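Local coordinates for protein 4-alpha-glucanotransferase (Corynebacterium glutamicum, PDB 5B68) that belongs to the amylomaltases, also called disproportionating enzymes, and combines an N-terminal beta sandwich with a TIM-barrel domain, at residues Met181-Ser186 and Leu217-His222; Glu231-Leu236 and Pro671-Pro676. All blocks are in the same frame, centred on the assembly; numbering follows the deposited sequence.

Contact 1: Met181-Ser186 and Leu217-His222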
loop_
_atom_site.group_PDB
_atom_site.type_symbol
_atom_site.label_atom_id
_atom_site.label_comp_id
_atom_site.label_asym_id
_atom_site.label_seq_id
_atom_site.Cartn_x
_atom_site.Cartn_y
_atom_site.Cartn_z
ATOM N N MET A 181 -1.576 -10.909 11.831
ATOM C CA MET A 181 -1.210 -9.502 11.554
ATOM C C MET A 181 -0.641 -8.825 12.783
ATOM O O MET A 181 -1.209 -8.916 13.897
ATOM C CB MET A 181 -2.396 -8.679 11.055
ATOM C CG MET A 181 -2.094 -7.186 10.753
ATOM S SD MET A 181 -2.082 -6.062 12.157
ATOM C CE MET A 181 -3.843 -5.729 12.234
ATOM N N ALA A 182 0.480 -8.133 12.611
ATOM C CA ALA A 182 1.081 -7.391 13.694
ATOM C C ALA A 182 1.488 -5.990 13.216
ATOM O O ALA A 182 1.980 -5.839 12.096
ATOM C CB ALA A 182 2.302 -8.068 14.235
ATOM N N GLN A 183 1.262 -5.002 14.079
ATOM C CA GLN A 183 1.824 -3.669 13.876
ATOM C C GLN A 183 3.228 -3.695 14.442
ATOM O O GLN A 183 3.465 -3.512 15.658
ATOM C CB GLN A 183 0.948 -2.606 14.517
ATOM C CG GLN A 183 -0.426 -2.583 13.948
ATOM C CD GLN A 183 -0.479 -1.990 12.544
ATOM O OE1 GLN A 183 -0.155 -0.821 12.387
ATOM N NE2 GLN A 183 -0.914 -2.757 11.549
ATOM N N ILE A 184 4.212 -4.017 13.603
ATOM C CA ILE A 184 5.514 -4.427 14.121
ATOM C C ILE A 184 6.255 -3.383 14.981
ATOM O O ILE A 184 6.986 -3.761 15.898
ATOM C CB ILE A 184 6.437 -5.038 12.986
ATOM C CG1 ILE A 184 7.640 -5.773 13.554
ATOM C CG2 ILE A 184 6.871 -3.934 12.047
ATOM C CD1 ILE A 184 7.225 -6.960 14.385
ATOM N N TYR A 185 6.078 -2.108 14.668
ATOM C CA TYR A 185 6.689 -0.995 15.474
ATOM C C TYR A 185 6.203 -1.102 16.956
ATOM O O TYR A 185 6.877 -0.671 17.874
ATOM C CB TYR A 185 6.271 0.396 14.894
ATOM C CG TYR A 185 4.815 0.575 14.660
ATOM C CD1 TYR A 185 3.971 0.962 15.719
ATOM C CD2 TYR A 185 4.228 0.290 13.440
ATOM C CE1 TYR A 185 2.636 1.068 15.545
ATOM C CE2 TYR A 185 2.853 0.389 13.247
ATOM C CZ TYR A 185 2.072 0.768 14.335
ATOM O OH TYR A 185 0.731 0.859 14.227
ATOM N N SER A 186 5.017 -1.663 17.138
ATOM C CA SER A 186 4.421 -1.760 18.476
ATOM C C SER A 186 4.788 -3.010 19.249
ATOM O O SER A 186 4.430 -3.097 20.426
ATOM C CB SER A 186 2.884 -1.683 18.419
ATOM O OG SER A 186 2.255 -2.879 17.918
ATOM N N LEU A 217 1.396 -10.665 8.383
ATOM C CA LEU A 217 1.010 -9.390 7.731
ATOM C C LEU A 217 1.407 -8.302 8.651
ATOM O O LEU A 217 1.056 -8.312 9.846
ATOM C CB LEU A 217 -0.503 -9.361 7.443
ATOM C CG LEU A 217 -1.199 -8.091 7.031
ATOM C CD1 LEU A 217 -0.617 -7.577 5.707
ATOM C CD2 LEU A 217 -2.671 -8.270 6.793
ATOM N N ILE A 218 2.072 -7.304 8.099
ATOM C CA ILE A 218 2.512 -6.156 8.824
ATOM C C ILE A 218 2.041 -4.819 8.223
ATOM O O ILE A 218 1.423 -4.742 7.160
ATOM C CB ILE A 218 4.037 -6.165 9.059
ATOM C CG1 ILE A 218 4.785 -6.103 7.706
ATOM C CG2 ILE A 218 4.435 -7.404 9.855
ATOM C CD1 ILE A 218 6.259 -5.893 7.821
ATOM N N ASN A 219 2.256 -3.770 8.991
ATOM C CA ASN A 219 2.055 -2.411 8.503
ATOM C C ASN A 219 3.018 -2.075 7.394
ATOM O O ASN A 219 4.058 -2.698 7.276
ATOM C CB ASN A 219 2.258 -1.391 9.634
ATOM C CG ASN A 219 3.613 -1.556 10.315
ATOM O OD1 ASN A 219 4.617 -0.818 10.041
ATOM N ND2 ASN A 219 3.705 -2.520 11.149
ATOM N N PRO A 220 2.680 -1.004 6.608
ATOM C CA PRO A 220 3.624 -0.510 5.631
ATOM C C PRO A 220 4.931 -0.144 6.329
ATOM O O PRO A 220 4.940 0.366 7.475
ATOM C CB PRO A 220 2.922 0.769 5.079
ATOM C CG PRO A 220 1.446 0.585 5.345
ATOM C CD PRO A 220 1.429 -0.228 6.607
ATOM N N MET A 221 6.012 -0.373 5.618
ATOM C CA MET A 221 7.365 -0.104 6.140
ATOM C C MET A 221 8.167 0.925 5.300
ATOM O O MET A 221 9.419 0.973 5.316
ATOM C CB MET A 221 8.109 -1.417 6.128
ATOM C CG MET A 221 7.400 -2.559 6.876
ATOM S SD MET A 221 7.527 -2.287 8.653
ATOM C CE MET A 221 9.194 -2.905 8.881
ATOM N N HIS A 222 7.419 1.712 4.554
ATOM C CA HIS A 222 7.981 2.693 3.648
ATOM C C HIS A 222 8.719 3.803 4.425
ATOM O O HIS A 222 8.331 4.215 5.522
ATOM C CB HIS A 222 6.910 3.395 2.834
ATOM C CG HIS A 222 5.866 2.534 2.217
ATOM N ND1 HIS A 222 6.168 1.579 1.279
ATOM C CD2 HIS A 222 4.512 2.543 2.333
ATOM C CE1 HIS A 222 5.043 1.021 0.858
ATOM N NE2 HIS A 222 4.038 1.546 1.528
#
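Met181 and Leu217 pair as neighbours in two parallel strands, their side chains on one face of the sheet. With CG anti to the backbone N (chi1 180°), Met181 lays its CG 3.9 Å from Leu217 CG. Through the backbone, Leu217 O accepts from Ala182 N at 2.8 Å, and Met181 CA makes a CA-H...O contact to the same oxygen. A second such contact runs from Ile218 CA to Ala182 O, 3.3 Å apart. Beyond the paired residues the side chain of Asn219 packs against Gln183 and Tyr185. Its CB lies 3.7 Å from Gln183 OE1, while Asn219 CG comes 3.6 Å from Tyr185 CE2, with amide and ring planes turned 68° from each other. Asn219 N is buried here with no polar partner in the model. Ile184 CG2 reaches across to Met221 SD at 3.8 Å, the two side chains at about a right angle. In the next shell, Tyr185 OH donates to an in-plane lone pair of Gln183 OE1 over 2.6 Å, tying phenol and amide together on the 181-186 side. Leu204 of helix 198-209 packs on Ala182 and Ile184, and Leu201 on Ile218. Strand 177-182, this helix and strand 215-218 form a beta-alpha-beta crossover, and the contact marks the carboxyl ends of two adjacent parallel strands of the TIM barrel.

Contact 2: Glu231-Leu236 and Pro671-Pro676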
loop_
_atom_site.group_PDB
_atom_site.type_symbol
_atom_site.label_atom_id
_atom_site.label_comp_id
_atom_site.label_asym_id
_atom_site.label_seq_id
_atom_site.Cartn_x
_atom_site.Cartn_y
_atom_site.Cartn_z
ATOM N N GLU A 231 7.126 11.068 10.718
ATOM C CA GLU A 231 5.694 10.746 10.665
ATOM C C GLU A 231 5.412 9.448 11.413
ATOM O O GLU A 231 6.035 8.429 11.132
ATOM C CB GLU A 231 5.282 10.580 9.176
ATOM C CG GLU A 231 3.865 10.206 8.854
ATOM C CD GLU A 231 2.846 11.118 9.518
ATOM O OE1 GLU A 231 2.957 12.361 9.338
ATOM O OE2 GLU A 231 1.962 10.603 10.241
ATOM N N ASP A 232 4.498 9.501 12.375
ATOM C CA ASP A 232 4.018 8.268 13.063
ATOM C C ASP A 232 3.232 7.317 12.131
ATOM O O ASP A 232 3.371 6.090 12.222
ATOM C CB ASP A 232 3.076 8.643 14.214
ATOM C CG ASP A 232 3.785 9.301 15.413
ATOM O OD1 ASP A 232 4.937 9.040 15.715
ATOM O OD2 ASP A 232 3.100 10.053 16.131
ATOM N N SER A 233 2.354 7.869 11.294
ATOM C CA SER A 233 1.546 7.032 10.387
ATOM C C SER A 233 2.341 6.268 9.335
ATOM O O SER A 233 2.974 6.852 8.461
ATOM C CB SER A 233 0.477 7.817 9.685
ATOM O OG SER A 233 -0.361 6.966 8.938
ATOM N N PRO A 234 2.203 4.949 9.322
ATOM C CA PRO A 234 2.804 4.254 8.205
ATOM C C PRO A 234 2.147 4.574 6.855
ATOM O O PRO A 234 2.692 4.177 5.818
ATOM C CB PRO A 234 2.573 2.791 8.543
ATOM C CG PRO A 234 2.290 2.740 9.980
ATOM C CD PRO A 234 1.625 4.021 10.315
ATOM N N TYR A 235 1.000 5.259 6.874
ATOM C CA TYR A 235 0.211 5.471 5.696
ATOM C C TYR A 235 0.463 6.881 5.126
ATOM O O TYR A 235 -0.151 7.261 4.146
ATOM C CB TYR A 235 -1.298 5.201 5.959
ATOM C CG TYR A 235 -1.605 3.703 6.179
ATOM C CD1 TYR A 235 -1.795 2.855 5.098
ATOM C CD2 TYR A 235 -1.654 3.137 7.495
ATOM C CE1 TYR A 235 -2.014 1.476 5.270
ATOM C CE2 TYR A 235 -1.867 1.784 7.683
ATOM C CZ TYR A 235 -2.061 0.957 6.587
ATOM O OH TYR A 235 -2.325 -0.387 6.780
ATOM N N LEU A 236 1.414 7.625 5.657
ATOM C CA LEU A 236 1.836 8.871 4.962
ATOM C C LEU A 236 3.343 8.937 4.887
ATOM O O LEU A 236 3.967 9.810 5.489
ATOM C CB LEU A 236 1.218 10.107 5.615
ATOM C CG LEU A 236 1.140 11.342 4.694
ATOM C CD1 LEU A 236 0.264 11.092 3.470
ATOM C CD2 LEU A 236 0.558 12.485 5.488
ATOM N N PRO A 671 -3.084 8.885 20.532
ATOM C CA PRO A 671 -1.757 8.584 19.996
ATOM C C PRO A 671 -1.773 7.495 18.926
ATOM O O PRO A 671 -1.194 6.444 19.107
ATOM C CB PRO A 671 -0.974 8.115 21.223
ATOM C CG PRO A 671 -1.919 8.124 22.367
ATOM C CD PRO A 671 -3.297 8.255 21.834
ATOM N N ASN A 672 -2.373 7.794 17.782
ATOM C CA ASN A 672 -2.488 6.826 16.720
ATOM C C ASN A 672 -1.098 6.371 16.338
ATOM O O ASN A 672 -0.164 7.150 16.326
ATOM C CB ASN A 672 -3.166 7.439 15.492
ATOM C CG ASN A 672 -4.577 7.894 15.767
ATOM O OD1 ASN A 672 -5.388 7.139 16.254
ATOM N ND2 ASN A 672 -4.870 9.137 15.442
ATOM N N TRP A 673 -0.972 5.073 16.116
ATOM C CA TRP A 673 0.240 4.466 15.613
ATOM C C TRP A 673 1.357 4.406 16.640
ATOM O O TRP A 673 2.478 4.137 16.306
ATOM C CB TRP A 673 0.710 5.167 14.354
ATOM C CG TRP A 673 -0.375 5.445 13.394
ATOM C CD1 TRP A 673 -0.855 6.657 13.045
ATOM C CD2 TRP A 673 -1.122 4.489 12.644
ATOM N NE1 TRP A 673 -1.848 6.526 12.132
ATOM C CE2 TRP A 673 -2.038 5.200 11.872
ATOM C CE3 TRP A 673 -1.110 3.095 12.561
ATOM C CZ2 TRP A 673 -2.934 4.581 11.030
ATOM C CZ3 TRP A 673 -1.997 2.488 11.720
ATOM C CH2 TRP A 673 -2.898 3.226 10.965
ATOM N N CYS A 674 1.022 4.686 17.886
ATOM C CA CYS A 674 1.983 4.706 18.980
ATOM C C CYS A 674 1.686 3.781 20.168
ATOM O O CYS A 674 2.278 3.933 21.211
ATOM C CB CYS A 674 2.134 6.128 19.500
ATOM S SG CYS A 674 2.687 7.282 18.230
ATOM N N ILE A 675 0.751 2.858 20.001
ATOM C CA ILE A 675 0.255 2.058 21.115
ATOM C C ILE A 675 0.988 0.723 21.187
ATOM O O ILE A 675 0.760 -0.132 20.368
ATOM C CB ILE A 675 -1.254 1.781 20.942
ATOM C CG1 ILE A 675 -2.049 3.080 20.754
ATOM C CG2 ILE A 675 -1.801 0.953 22.087
ATOM C CD1 ILE A 675 -1.962 4.060 21.899
ATOM N N PRO A 676 1.851 0.552 22.184
ATOM C CA PRO A 676 2.619 -0.717 22.341
ATOM C C PRO A 676 1.740 -1.916 22.696
ATOM O O PRO A 676 0.624 -1.749 23.245
ATOM C CB PRO A 676 3.554 -0.435 23.474
ATOM C CG PRO A 676 2.786 0.507 24.320
ATOM C CD PRO A 676 2.009 1.390 23.394
HETATM O O HOH W 1 0.117 9.809 16.349
#
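Ser233 and Pro234 cover one face of the Trp673 indole, and Tyr235 meets its far end. At the root, Trp673 CB sits 3.5 Å from Asp232 O. CG is anti to the carbonyl carbon (chi1 -45°) and has Ser233 CA and Pro234 CD as its nearest neighbours across the contact. From there the two halves of the indole take separate partners over one face: Ser233 CA makes a CH-pi contact 3.8 Å from the centroid of the five-membered ring, and Pro234 CD another, 3.9 Å from that of the six-membered ring. Ser233 OG stands over the same face, offset toward the rim, 3.6 Å from Trp673 NE1; the same OG accepts from Tyr235 N in an ST turn. At the far tip, Trp673 CH2 meets the edge of the Tyr235 ring, 3.7 Å from Tyr235 CD2, the ring planes inclined at 47°.

The base of the contact is polar. Asp232 OD2 lies 3.5 Å from Cys674 SG, and a water donates both to this oxygen and to Asn672 O, while Asp232 OD1 forms a salt bridge with Arg286. Trp673 lies within the type II turn from Pro671 to Cys674. Tyr235 OH is hydrogen-bonded to Asp386 OD2 of strand 382-387, and the Tyr235 side chain lies about 3 Å (nearest atoms) from a bound BTB molecule. The contact thus joins the loop between strand 215-218 and helix 261-277 to the loop between helices 650-654 and 694-702, with Arg286, the first residue of helix 286-301, beside them.

Following the chain from the N terminus, strand 177-182 enters the barrel, and contact 1 closes a short loop of 30 residues that include helix 198-209. Contact 2 opens only afterwards, at 231-236, and closes after 434 intervening residues at 671-676, so the two are in series, neither nested nor crossed. The long loop carries the other six barrel strands and brings the last part of the chain back beside the first strands. In space the contacts adjoin: Tyr185 CE1 is 3.2 Å from Trp673 O, and Pro220 packs on Pro234 and Tyr235. Arg286 serves both, through a cation-pi contact with Tyr185 and a hydrogen bond from Arg286 NH1 to Trp673 O.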